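Local coordinates for putative malic enzyme ((S)-malate:NAD+ oxidoreductase (decarboxylating)) (Streptococcus pyogenes, PDB 2A9F) that probably catalyses the NAD-dependent oxidative decarboxylation of (S)-malate with the help of a divalent metal ion, as malic enzymes do, at the interface of chains A and B. Coordinates in Å, arbitrary orientation; residue numbers count along the deposited sequence, not the author numbering. Chains: chain A/B, putative malic enzyme ((S)-malate:NAD+ oxidoreductase (decarboxylating)).

The three contacts belong to one two-fold symmetric interface between two malic enzyme chains, so each recurs with the chains exchanged. Contact 1 and contact 2 are neighbours, their C-alpha centres about 14 Å apart, and both use helix 85-102 of chain A. Contact 3 is centred about 39 Å from contact 1 and 31 Å from contact 2. In it the chains swap roles: B:Lys21, A:Ala39, A:Val44 and B:Pro90 are copies of residues used in contacts 1 and 2. Contact 2 is centred about 9 Å from A:Lys95 and contact 3 about 6 Å from A:Tyr40, the predicted catalytic residues, so pairing, if it also holds in solution, may help shape the active sites.

Contact 1: the interface of chains A and B. Residues chain A 77-78, 80, 83, 86-87, 90-91; chain B 44-45, 48, 51-52, 62.
Two helices of the malic enzyme N-terminal domain pack here, 85-102 of chain A against 44-53 of chain B, with small residues letting the backbones come close. B:Ser48 sits in the middle. Its OG is anti to its own carbonyl carbon (chi1 -71°) and donates to the backbone carbonyl A:Ala87 O at 2.9 Å, arriving nearly along the C=O axis with an angle of 165° at the oxygen. CG2 of A:Val91 lies beside the same hydroxyl, and A:Leu80 CD1 and A:Ile83 CD1 meet its CB, so the polar pair is set among aliphatic groups. On one flank B:Ile51 divides its branches: CG2, anti to the backbone N, presses on A:Ala87 CA at 3.4 Å, while CD1 meets A:Pro90 CG tip to tip at 3.5 Å. B:Thr62 crosses the proline ring obliquely, with CG2 3.8 Å from A:Pro90 CG. B:Val44 directs CG2 to A:Pro90 CB and crosses A:Val91 at about a right angle; its other branch, CG1, approaches A:Leu78 CD2 obliquely at 4.1 Å. At the far end of the helix the methyl of B:Ala52 rests against both A:Ala87 CB and A:Ile83 CB, the latter 4.0 Å away.

Contact 2: the interface of chains A and B. Residues chain A 14, 18, 21-22, 94, 97; chain B 26-28, 30, 39.
The ring of A:Phe18 receives B:Val28 on one face: CG1 stands 3.7 Å above the plane, offset toward the rim, in a CH-pi contact. The carbonyl B:Lys27 O sits on the same side, over the CD2-CE2 rim. At the ring's edge, in plane, lies the carbonyl carbon of A:Gln14. The patch is built round an antiparallel beta bridge between malic enzyme N-terminal domains, A:Leu22 with B:Pro26. B:Val28 is wedged between several groups of chain A. Besides the ring, its CG1 meets the extended A:Gln14 tip to tip, 3.4 Å from CG, whose chi1 of -177° puts it anti to the backbone N. Its other branch, CG2, crosses A:Lys21 obliquely, 3.6 Å from CB. Beside the bridge, the amide B:Lys27 N donates to A:Lys21 O at 2.7 Å; the bond is straight at the hydrogen (168°), yet the donor stands above the carbonyl plane. Two lysines reach across in opposite senses. B:Lys27, bent at chi3, runs past A:Leu22 O and brings its terminal amine NZ nearly along the C=O axis to A:Phe18 O, 2.7 Å away. A:Lys21, bent at chi3 and chi4, turns NZ to B:Ala39 O at 2.9 Å, in the carbonyl plane on a lone pair, at the end of helix 33-39.

Contact 3: the interface of chains A and B. Residues chain A 38-39, 42-47; chain B 8-10, 12-14, 21, 90.
Packing is tight where A:Val47, on helix 45-53 of this malic enzyme N-terminal domain, fits between B:Leu12 and B:Pro90. Its two methyls part: CG1, anti to the backbone N (chi1 179°), meets B:Pro90 CB at 3.6 Å, and CG2 meets B:Leu12 CD1 at 3.4 Å, both side chains crossing it obliquely. B:Leu12 has its CG in the crowded position between backbone N and carbonyl carbon (chi1 72°). Its CD2 points to the backbone of A:Gly43, 3.9 Å from CA, while the side chains of B:Leu12 and A:Ile38 slide past each other in opposite directions. B:Gln9 packs its CB on A:Ser46 CB. A:Ser46 OG, also in the crowded position (chi1 56°), is hydrogen-bonded to two carbonyls: A:Gly43 O at 2.7 Å, in that carbonyl's plane, and B:Gln9 O at 2.5 Å, standing above its plane. Its one hydrogen must be shared or serve one carbonyl at a time, and it may tie the start of its helix to the partner's N-terminal segment. The margins are looser. The terminal amide of the extended B:Gln9 is held by a weak bond from NE2 to A:Pro42 O, 3.4 Å away, and B:Glu13 brings OE1 no nearer than 3.9 Å to A:Val47 CG2. B:Lys21, bent at chi3 and chi4, passes A:Ala39 but directs its terminal amine NZ to B:Pro90 O of its own chain at 2.7 Å, crossing A:Val44 at about a right angle.

Contact 1: the interface of chains A and B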
loop_
_atom_site.group_PDB
_atom_site.type_symbol
_atom_site.label_atom_id
_atom_site.label_comp_id
_atom_site.label_asym_id
_atom_site.label_seq_id
_atom_site.Cartn_x
_atom_site.Cartn_y
_atom_site.Cartn_z
ATOM N N VAL A 77 -12.641 -9.074 11.471
ATOM C CA VAL A 77 -11.571 -8.594 12.326
ATOM C C VAL A 77 -11.579 -9.248 13.715
ATOM O O VAL A 77 -12.542 -9.117 14.469
ATOM C CB VAL A 77 -11.663 -7.072 12.503
ATOM C CG1 VAL A 77 -10.441 -6.569 13.266
ATOM C CG2 VAL A 77 -11.799 -6.402 11.144
ATOM N N LEU A 78 -10.492 -9.946 14.034
ATOM C CA LEU A 78 -10.309 -10.620 15.322
ATOM C C LEU A 78 -11.519 -11.412 15.861
ATOM O O LEU A 78 -12.020 -12.329 15.211
ATOM C CB LEU A 78 -9.842 -9.589 16.371
ATOM C CG LEU A 78 -8.352 -9.278 16.560
ATOM C CD1 LEU A 78 -7.620 -9.385 15.251
ATOM C CD2 LEU A 78 -8.194 -7.870 17.149
ATOM N N LEU A 80 -14.187 -9.732 16.938
ATOM C CA LEU A 80 -15.263 -8.764 16.824
ATOM C C LEU A 80 -16.081 -9.246 15.626
ATOM O O LEU A 80 -16.358 -10.443 15.518
ATOM C CB LEU A 80 -14.674 -7.377 16.573
ATOM C CG LEU A 80 -13.659 -6.932 17.638
ATOM C CD1 LEU A 80 -12.999 -5.633 17.215
ATOM C CD2 LEU A 80 -14.360 -6.759 18.988
ATOM N N ILE A 83 -16.820 -5.073 11.012
ATOM C CA ILE A 83 -16.807 -3.720 11.539
ATOM C C ILE A 83 -16.360 -2.678 10.526
ATOM O O ILE A 83 -16.288 -1.488 10.841
ATOM C CB ILE A 83 -15.892 -3.635 12.758
ATOM C CG1 ILE A 83 -14.495 -4.158 12.401
ATOM C CG2 ILE A 83 -16.460 -4.460 13.877
ATOM C CD1 ILE A 83 -13.473 -4.063 13.531
ATOM N N GLU A 86 -11.967 0.736 7.948
ATOM C CA GLU A 86 -11.276 1.667 8.855
ATOM C C GLU A 86 -11.028 1.071 10.241
ATOM O O GLU A 86 -9.908 1.129 10.754
ATOM C CB GLU A 86 -12.050 2.983 9.015
ATOM C CG GLU A 86 -12.096 3.841 7.769
ATOM C CD GLU A 86 -13.405 3.716 7.011
ATOM O OE1 GLU A 86 -13.965 2.598 6.962
ATOM O OE2 GLU A 86 -13.867 4.739 6.454
ATOM N N ALA A 87 -12.074 0.499 10.840
ATOM C CA ALA A 87 -11.971 -0.111 12.169
ATOM C C ALA A 87 -10.985 -1.280 12.185
ATOM O O ALA A 87 -10.443 -1.630 13.232
ATOM C CB ALA A 87 -13.344 -0.586 12.639
ATOM N N PRO A 90 -6.264 -0.745 12.591
ATOM C CA PRO A 90 -5.403 -0.934 13.769
ATOM C C PRO A 90 -4.828 -2.348 13.815
ATOM O O PRO A 90 -3.666 -2.540 14.167
ATOM C CB PRO A 90 -6.349 -0.667 14.940
ATOM C CG PRO A 90 -7.269 0.325 14.382
ATOM C CD PRO A 90 -7.569 -0.201 12.999
ATOM N N VAL A 91 -5.646 -3.332 13.453
ATOM C CA VAL A 91 -5.213 -4.722 13.463
ATOM C C VAL A 91 -4.283 -5.066 12.289
ATOM O O VAL A 91 -3.302 -5.790 12.456
ATOM C CB VAL A 91 -6.426 -5.674 13.443
ATOM C CG1 VAL A 91 -5.965 -7.121 13.347
ATOM C CG2 VAL A 91 -7.253 -5.468 14.693
ATOM N N VAL B 44 -5.198 -4.148 21.020
ATOM C CA VAL B 44 -5.593 -3.498 19.789
ATOM C C VAL B 44 -7.108 -3.651 19.556
ATOM O O VAL B 44 -7.710 -2.870 18.813
ATOM C CB VAL B 44 -4.799 -4.067 18.590
ATOM C CG1 VAL B 44 -5.039 -5.542 18.460
ATOM C CG2 VAL B 44 -5.186 -3.338 17.312
ATOM N N ALA B 45 -7.731 -4.635 20.202
ATOM C CA ALA B 45 -9.167 -4.845 20.037
ATOM C C ALA B 45 -9.987 -3.639 20.515
ATOM O O ALA B 45 -11.093 -3.400 20.012
ATOM C CB ALA B 45 -9.608 -6.120 20.767
ATOM N N SER B 48 -9.843 -1.021 17.547
ATOM C CA SER B 48 -10.745 -1.378 16.458
ATOM C C SER B 48 -12.191 -1.035 16.825
ATOM O O SER B 48 -12.896 -0.358 16.070
ATOM C CB SER B 48 -10.640 -2.871 16.146
ATOM O OG SER B 48 -9.403 -3.171 15.512
ATOM N N ILE B 51 -13.038 2.661 16.981
ATOM C CA ILE B 51 -13.189 3.190 15.636
ATOM C C ILE B 51 -14.478 2.686 15.009
ATOM O O ILE B 51 -15.097 3.393 14.216
ATOM C CB ILE B 51 -11.991 2.788 14.735
ATOM C CG1 ILE B 51 -10.742 3.538 15.179
ATOM C CG2 ILE B 51 -12.294 3.092 13.258
ATOM C CD1 ILE B 51 -9.513 3.073 14.471
ATOM N N ALA B 52 -14.876 1.465 15.363
ATOM C CA ALA B 52 -16.100 0.877 14.823
ATOM C C ALA B 52 -17.327 1.692 15.227
ATOM O O ALA B 52 -18.305 1.770 14.482
ATOM C CB ALA B 52 -16.254 -0.551 15.308
ATOM N N THR B 62 -5.313 5.662 13.376
ATOM C CA THR B 62 -4.681 4.807 12.382
ATOM C C THR B 62 -3.778 5.663 11.523
ATOM O O THR B 62 -3.908 6.891 11.525
ATOM C CB THR B 62 -5.742 4.095 11.508
ATOM O OG1 THR B 62 -6.388 5.045 10.665
ATOM C CG2 THR B 62 -6.793 3.468 12.378
#

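Contact 2: the interface of chains A and B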
loop_
_atom_site.group_PDB
_atom_site.type_symbol
_atom_site.label_atom_id
_atom_site.label_comp_id
_atom_site.label_asym_id
_atom_site.label_seq_id
_atom_site.Cartn_x
_atom_site.Cartn_y
_atom_site.Cartn_z
ATOM N N GLN A 14 -1.972 5.019 22.851
ATOM C CA GLN A 14 -0.827 4.714 21.997
ATOM C C GLN A 14 -1.193 4.935 20.536
ATOM O O GLN A 14 -0.315 5.074 19.695
ATOM C CB GLN A 14 -0.356 3.265 22.152
ATOM C CG GLN A 14 0.894 2.976 21.312
ATOM C CD GLN A 14 1.131 1.496 21.027
ATOM O OE1 GLN A 14 0.384 0.862 20.276
ATOM N NE2 GLN A 14 2.181 0.944 21.621
ATOM N N PHE A 18 0.562 8.595 18.372
ATOM C CA PHE A 18 1.399 8.430 17.199
ATOM C C PHE A 18 0.622 8.399 15.891
ATOM O O PHE A 18 1.229 8.280 14.828
ATOM C CB PHE A 18 2.219 7.144 17.311
ATOM C CG PHE A 18 2.964 7.014 18.595
ATOM C CD1 PHE A 18 2.318 6.586 19.747
ATOM C CD2 PHE A 18 4.320 7.332 18.662
ATOM C CE1 PHE A 18 3.011 6.473 20.954
ATOM C CE2 PHE A 18 5.018 7.223 19.859
ATOM C CZ PHE A 18 4.362 6.791 21.008
ATOM N N LYS A 21 0.469 3.117 13.979
ATOM C CA LYS A 21 1.689 2.506 14.480
ATOM C C LYS A 21 2.785 2.295 13.437
ATOM O O LYS A 21 3.895 1.885 13.780
ATOM C CB LYS A 21 1.339 1.167 15.124
ATOM C CG LYS A 21 0.210 1.259 16.129
ATOM C CD LYS A 21 -0.002 -0.053 16.869
ATOM C CE LYS A 21 -0.573 -1.154 15.974
ATOM N NZ LYS A 21 -1.966 -1.505 16.380
ATOM N N LEU A 22 2.482 2.551 12.169
ATOM C CA LEU A 22 3.474 2.380 11.114
ATOM C C LEU A 22 3.949 3.711 10.561
ATOM O O LEU A 22 3.295 4.726 10.727
ATOM C CB LEU A 22 2.929 1.513 9.975
ATOM C CG LEU A 22 2.640 0.054 10.343
ATOM C CD1 LEU A 22 2.335 -0.733 9.077
ATOM C CD2 LEU A 22 3.839 -0.556 11.053
ATOM N N GLY A 94 -1.042 -3.529 12.920
ATOM C CA GLY A 94 -0.399 -4.175 14.047
ATOM C C GLY A 94 0.252 -5.424 13.482
ATOM O O GLY A 94 1.398 -5.772 13.777
ATOM N N ALA A 97 3.336 -4.594 11.753
ATOM C CA ALA A 97 4.473 -4.249 12.602
ATOM C C ALA A 97 5.177 -5.541 13.053
ATOM O O ALA A 97 6.389 -5.532 13.347
ATOM C CB ALA A 97 4.021 -3.430 13.811
ATOM N N PRO B 26 7.966 0.723 12.420
ATOM C CA PRO B 26 6.957 0.958 13.451
ATOM C C PRO B 26 7.271 2.189 14.291
ATOM O O PRO B 26 8.428 2.476 14.566
ATOM C CB PRO B 26 6.987 -0.345 14.247
ATOM C CG PRO B 26 8.424 -0.699 14.197
ATOM C CD PRO B 26 8.799 -0.442 12.750
ATOM N N LYS B 27 6.232 2.916 14.688
ATOM C CA LYS B 27 6.387 4.130 15.490
ATOM C C LYS B 27 6.186 3.814 16.962
ATOM O O LYS B 27 6.188 4.722 17.790
ATOM C CB LYS B 27 5.351 5.195 15.079
ATOM C CG LYS B 27 5.230 5.417 13.588
ATOM C CD LYS B 27 4.000 6.229 13.206
ATOM C CE LYS B 27 4.205 7.716 13.413
ATOM N NZ LYS B 27 3.086 8.537 12.868
ATOM N N VAL B 28 5.991 2.537 17.280
ATOM C CA VAL B 28 5.773 2.104 18.661
ATOM C C VAL B 28 6.570 0.866 19.049
ATOM O O VAL B 28 7.177 0.195 18.211
ATOM C CB VAL B 28 4.270 1.813 18.969
ATOM C CG1 VAL B 28 3.498 3.103 19.066
ATOM C CG2 VAL B 28 3.673 0.909 17.898
ATOM N N ILE B 30 7.827 -2.817 20.394
ATOM C CA ILE B 30 7.550 -4.208 20.144
ATOM C C ILE B 30 8.349 -5.003 21.152
ATOM O O ILE B 30 8.039 -5.030 22.336
ATOM C CB ILE B 30 7.938 -4.608 18.721
ATOM C CG1 ILE B 30 7.384 -3.619 17.723
ATOM C CG2 ILE B 30 7.434 -6.013 18.397
ATOM C CD1 ILE B 30 5.873 -3.547 17.716
ATOM N N ALA B 39 0.213 -3.337 21.211
ATOM C CA ALA B 39 0.192 -3.019 19.791
ATOM C C ALA B 39 -0.609 -4.055 19.006
ATOM O O ALA B 39 -0.987 -3.832 17.862
ATOM C CB ALA B 39 1.606 -2.936 19.263
#

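Contact 3: the interface of chains A and B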
loop_
_atom_site.group_PDB
_atom_site.type_symbol
_atom_site.label_atom_id
_atom_site.label_comp_id
_atom_site.label_asym_id
_atom_site.label_seq_id
_atom_site.Cartn_x
_atom_site.Cartn_y
_atom_site.Cartn_z
ATOM N N ILE A 38 19.257 11.534 -7.992
ATOM C CA ILE A 38 19.583 10.126 -7.987
ATOM C C ILE A 38 18.343 9.316 -7.589
ATOM O O ILE A 38 17.988 8.335 -8.253
ATOM C CB ILE A 38 20.739 9.865 -6.999
ATOM C CG1 ILE A 38 22.002 10.575 -7.501
ATOM C CG2 ILE A 38 20.969 8.371 -6.830
ATOM C CD1 ILE A 38 23.203 10.438 -6.590
ATOM N N ALA A 39 17.675 9.740 -6.518
ATOM C CA ALA A 39 16.479 9.052 -6.040
ATOM C C ALA A 39 15.236 9.398 -6.844
ATOM O O ALA A 39 14.263 8.653 -6.810
ATOM C CB ALA A 39 16.239 9.362 -4.556
ATOM N N PRO A 42 15.668 13.077 -12.484
ATOM C CA PRO A 42 16.574 12.679 -13.577
ATOM C C PRO A 42 17.015 11.203 -13.619
ATOM O O PRO A 42 16.512 10.427 -14.435
ATOM C CB PRO A 42 17.740 13.655 -13.427
ATOM C CG PRO A 42 17.802 13.860 -11.950
ATOM C CD PRO A 42 16.345 13.980 -11.531
ATOM N N GLY A 43 17.937 10.813 -12.743
ATOM C CA GLY A 43 18.420 9.434 -12.720
ATOM C C GLY A 43 17.404 8.296 -12.674
ATOM O O GLY A 43 17.507 7.323 -13.430
ATOM N N VAL A 44 16.424 8.406 -11.783
ATOM C CA VAL A 44 15.396 7.382 -11.633
ATOM C C VAL A 44 14.818 6.882 -12.957
ATOM O O VAL A 44 14.329 5.757 -13.038
ATOM C CB VAL A 44 14.218 7.892 -10.745
ATOM C CG1 VAL A 44 13.355 8.870 -11.519
ATOM C CG2 VAL A 44 13.399 6.734 -10.256
ATOM N N ALA A 45 14.867 7.710 -13.992
ATOM C CA ALA A 45 14.318 7.312 -15.286
ATOM C C ALA A 45 14.981 6.054 -15.852
ATOM O O ALA A 45 14.360 5.312 -16.624
ATOM C CB ALA A 45 14.452 8.446 -16.276
ATOM N N SER A 46 16.234 5.820 -15.461
ATOM C CA SER A 46 16.985 4.667 -15.952
ATOM C C SER A 46 16.721 3.402 -15.147
ATOM O O SER A 46 17.036 2.301 -15.593
ATOM C CB SER A 46 18.481 4.979 -15.958
ATOM O OG SER A 46 18.892 5.378 -14.670
ATOM N N VAL A 47 16.157 3.560 -13.955
ATOM C CA VAL A 47 15.820 2.415 -13.126
ATOM C C VAL A 47 14.539 1.867 -13.728
ATOM O O VAL A 47 14.333 0.651 -13.811
ATOM C CB VAL A 47 15.536 2.820 -11.701
ATOM C CG1 VAL A 47 15.154 1.582 -10.887
ATOM C CG2 VAL A 47 16.738 3.510 -11.123
ATOM N N GLY B 8 24.045 10.002 -13.177
ATOM C CA GLY B 8 23.292 9.756 -11.963
ATOM C C GLY B 8 22.438 8.527 -12.194
ATOM O O GLY B 8 22.406 7.605 -11.374
ATOM N N GLN B 9 21.767 8.517 -13.343
ATOM C CA GLN B 9 20.898 7.418 -13.737
ATOM C C GLN B 9 21.570 6.069 -13.491
ATOM O O GLN B 9 20.906 5.066 -13.226
ATOM C CB GLN B 9 20.507 7.591 -15.206
ATOM C CG GLN B 9 19.713 8.880 -15.450
ATOM C CD GLN B 9 19.331 9.101 -16.901
ATOM O OE1 GLN B 9 20.197 9.228 -17.774
ATOM N NE2 GLN B 9 18.030 9.154 -17.167
ATOM N N LEU B 10 22.893 6.052 -13.571
ATOM C CA LEU B 10 23.647 4.838 -13.314
ATOM C C LEU B 10 24.299 5.020 -11.958
ATOM O O LEU B 10 24.231 4.141 -11.102
ATOM C CB LEU B 10 24.726 4.634 -14.379
ATOM C CG LEU B 10 25.600 3.381 -14.259
ATOM C CD1 LEU B 10 26.257 3.137 -15.595
ATOM C CD2 LEU B 10 26.649 3.533 -13.153
ATOM N N LEU B 12 23.620 5.715 -9.514
ATOM C CA LEU B 12 22.630 5.565 -8.474
ATOM C C LEU B 12 22.601 4.106 -8.071
ATOM O O LEU B 12 23.318 3.702 -7.146
ATOM C CB LEU B 12 21.245 6.023 -8.953
ATOM C CG LEU B 12 20.321 5.321 -9.947
ATOM C CD1 LEU B 12 19.434 4.310 -9.226
ATOM C CD2 LEU B 12 19.442 6.376 -10.602
ATOM N N GLU B 13 21.829 3.311 -8.812
ATOM C CA GLU B 13 21.642 1.898 -8.516
ATOM C C GLU B 13 21.941 1.581 -7.075
ATOM O O GLU B 13 22.754 0.719 -6.725
ATOM C CB GLU B 13 22.416 1.005 -9.463
ATOM C CG GLU B 13 21.473 0.398 -10.487
ATOM C CD GLU B 13 20.874 1.436 -11.428
ATOM O OE1 GLU B 13 20.564 2.553 -10.957
ATOM O OE2 GLU B 13 20.706 1.130 -12.634
ATOM N N GLN B 14 21.258 2.368 -6.253
ATOM C CA GLN B 14 21.256 2.258 -4.816
ATOM C C GLN B 14 20.069 1.301 -4.733
ATOM O O GLN B 14 19.911 0.541 -3.789
ATOM C CB GLN B 14 20.882 3.612 -4.225
ATOM C CG GLN B 14 19.626 4.200 -4.858
ATOM C CD GLN B 14 19.325 5.589 -4.366
ATOM O OE1 GLN B 14 18.426 6.256 -4.873
ATOM N NE2 GLN B 14 20.079 6.039 -3.371
ATOM N N LYS B 21 13.723 2.071 -2.564
ATOM C CA LYS B 21 14.162 3.224 -1.779
ATOM C C LYS B 21 13.411 3.416 -0.463
ATOM O O LYS B 21 13.828 4.209 0.382
ATOM C CB LYS B 21 14.066 4.491 -2.649
ATOM C CG LYS B 21 14.677 4.284 -4.060
ATOM C CD LYS B 21 14.899 5.581 -4.882
ATOM C CE LYS B 21 13.630 6.107 -5.561
ATOM N NZ LYS B 21 13.199 5.306 -6.750
ATOM N N PRO B 90 9.661 2.365 -9.588
ATOM C CA PRO B 90 10.812 3.152 -9.126
ATOM C C PRO B 90 10.450 4.642 -9.001
ATOM O O PRO B 90 10.856 5.309 -8.050
ATOM C CB PRO B 90 11.855 2.902 -10.211
ATOM C CG PRO B 90 11.521 1.525 -10.670
ATOM C CD PRO B 90 10.015 1.575 -10.781
#